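Local coordinates for protein 2,3-dihydroxy-2,3-dihydrophenylpropionate dehydrogenase (Pseudomonas sp. MC1, PDB 5XTF) that catalyses the NAD(+)-dependent oxidation of naphthalene cis-dihydrodiol to 1,2-dihydroxynaphthalene, as a tetrameric short-chain dehydrogenase/reductase, at residues M156-S161 / A178-V183. Numbering follows the deposited sequence.
Sequences MTASVS and AVLGMV
The carbonyl oxygen of T157 lies 4.1 Å from CG1 of V179 and accepts a hydrogen bond from the hydroxyl of Y136, with a second, weak one from K176 NZ; the methyl therefore sits against a backbone oxygen whose polar needs are met elsewhere. The same CG1, anti to the backbone N of V179 (chi1 180°), reaches CB of M156 at 4.1 Å and CB of A158 at 4.3 Å. M156 carries most of the remaining contact. Its chain runs past V179 and V183 in the opposite direction to theirs, and the bend at chi3 (-93°) brings CE to 3.6 Å from CG2 of V183. It crosses M182 at about a right angle, SD standing 4.1 Å from M182 CE. An alanine in place of M156 would probably open a gap between strand and helix, leaving V183 CG2 without its methyl partner and M182 CE without its sulphur. Beyond the strand, CD2 of L180 touches A158 CB at 4.3 Å, and S159 OG, also bonded to the hydroxyl of Y172, accepts from S161 N at 3.0 Å, an ST turn that leads into the 3-10 segment at 160-161. T157, its CB directed away from 178-183, bonds through OG1 to N104 and Y250 OH, and A158 O bonds to K176 NZ; N104 and K176 bind NAD(+), which places the strand end beside the cofactor site. The contact thus joins strand 153-157 to helix 170-190 within a beta-alpha-beta unit of the Rossmann-fold sheet, with helix 118-150 contributing Y136 and F137, strand 195-201 lying alongside, and a second subunit packing on M182 through its A174.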
loop_
_atom_site.group_PDB
_atom_site.type_symbol
_atom_site.label_atom_id
_atom_site.label_comp_id
_atom_site.label_asym_id
_atom_site.label_seq_id
_atom_site.Cartn_x
_atom_site.Cartn_y
_atom_site.Cartn_z
ATOM N N MET B 156 9.441 -4.992 -15.536
ATOM C CA MET B 156 9.901 -6.085 -14.707
ATOM C C MET B 156 8.733 -6.990 -14.353
ATOM O O MET B 156 7.594 -6.540 -14.190
ATOM C CB MET B 156 10.555 -5.576 -13.422
ATOM C CG MET B 156 11.905 -4.906 -13.627
ATOM S SD MET B 156 12.484 -4.060 -12.139
ATOM C CE MET B 156 11.887 -2.399 -12.401
ATOM N N THR B 157 9.021 -8.272 -14.241
ATOM C CA THR B 157 8.062 -9.212 -13.687
ATOM C C THR B 157 8.215 -9.200 -12.165
ATOM O O THR B 157 9.270 -9.567 -11.627
ATOM C CB THR B 157 8.281 -10.611 -14.270
ATOM O OG1 THR B 157 8.001 -10.605 -15.680
ATOM C CG2 THR B 157 7.399 -11.631 -13.578
ATOM N N ALA B 158 7.180 -8.721 -11.479
ATOM C CA ALA B 158 7.079 -8.837 -10.032
ATOM C C ALA B 158 6.352 -10.137 -9.730
ATOM O O ALA B 158 6.702 -11.173 -10.301
ATOM C CB ALA B 158 6.363 -7.624 -9.439
ATOM N N SER B 159 5.322 -10.100 -8.883
ATOM C CA SER B 159 4.627 -11.311 -8.449
ATOM C C SER B 159 3.466 -10.922 -7.532
ATOM O O SER B 159 3.448 -9.826 -6.958
ATOM C CB SER B 159 5.596 -12.267 -7.726
ATOM O OG SER B 159 4.950 -13.411 -7.213
ATOM N N VAL B 160 2.492 -11.829 -7.396
ATOM C CA VAL B 160 1.485 -11.629 -6.351
ATOM C C VAL B 160 2.158 -11.652 -4.991
ATOM O O VAL B 160 1.676 -11.026 -4.035
ATOM C CB VAL B 160 0.352 -12.678 -6.434
ATOM C CG1 VAL B 160 0.868 -14.065 -6.112
ATOM C CG2 VAL B 160 -0.798 -12.308 -5.486
ATOM N N SER B 161 3.288 -12.356 -4.884
ATOM C CA SER B 161 4.107 -12.361 -3.681
ATOM C C SER B 161 4.721 -11.002 -3.378
ATOM O O SER B 161 5.256 -10.813 -2.277
ATOM C CB SER B 161 5.213 -13.408 -3.812
ATOM O OG SER B 161 4.694 -14.732 -3.736
ATOM N N ALA B 178 11.356 -6.583 -3.008
ATOM C CA ALA B 178 12.455 -5.758 -3.495
ATOM C C ALA B 178 12.195 -5.270 -4.924
ATOM O O ALA B 178 12.512 -4.123 -5.258
ATOM C CB ALA B 178 13.774 -6.528 -3.393
ATOM N N VAL B 179 11.574 -6.104 -5.771
ATOM C CA VAL B 179 11.278 -5.667 -7.142
ATOM C C VAL B 179 10.337 -4.460 -7.134
ATOM O O VAL B 179 10.562 -3.480 -7.856
ATOM C CB VAL B 179 10.711 -6.826 -7.993
ATOM C CG1 VAL B 179 10.417 -6.348 -9.378
ATOM C CG2 VAL B 179 11.714 -7.996 -8.050
ATOM N N LEU B 180 9.301 -4.485 -6.288
ATOM C CA LEU B 180 8.470 -3.296 -6.107
ATOM C C LEU B 180 9.306 -2.083 -5.768
ATOM O O LEU B 180 9.014 -0.974 -6.224
ATOM C CB LEU B 180 7.455 -3.497 -4.992
ATOM C CG LEU B 180 6.416 -4.588 -5.144
ATOM C CD1 LEU B 180 5.398 -4.394 -4.025
ATOM C CD2 LEU B 180 5.761 -4.519 -6.505
ATOM N N GLY B 181 10.340 -2.269 -4.948
ATOM C CA GLY B 181 11.182 -1.147 -4.583
ATOM C C GLY B 181 11.954 -0.608 -5.768
ATOM O O GLY B 181 12.046 0.608 -5.957
ATOM N N MET B 182 12.509 -1.507 -6.583
ATOM C CA MET B 182 13.202 -1.103 -7.806
ATOM C C MET B 182 12.296 -0.316 -8.736
ATOM O O MET B 182 12.721 0.686 -9.319
ATOM C CB MET B 182 13.734 -2.325 -8.548
ATOM C CG MET B 182 14.656 -3.200 -7.775
ATOM S SD MET B 182 15.110 -4.632 -8.793
ATOM C CE MET B 182 16.028 -3.858 -10.129
ATOM N N VAL B 183 11.059 -0.785 -8.932
ATOM C CA VAL B 183 10.122 -0.106 -9.827
ATOM C C VAL B 183 9.938 1.346 -9.409
ATOM O O VAL B 183 9.955 2.256 -10.243
ATOM C CB VAL B 183 8.767 -0.836 -9.865
ATOM C CG1 VAL B 183 7.785 -0.014 -10.629
ATOM C CG2 VAL B 183 8.898 -2.202 -10.493
#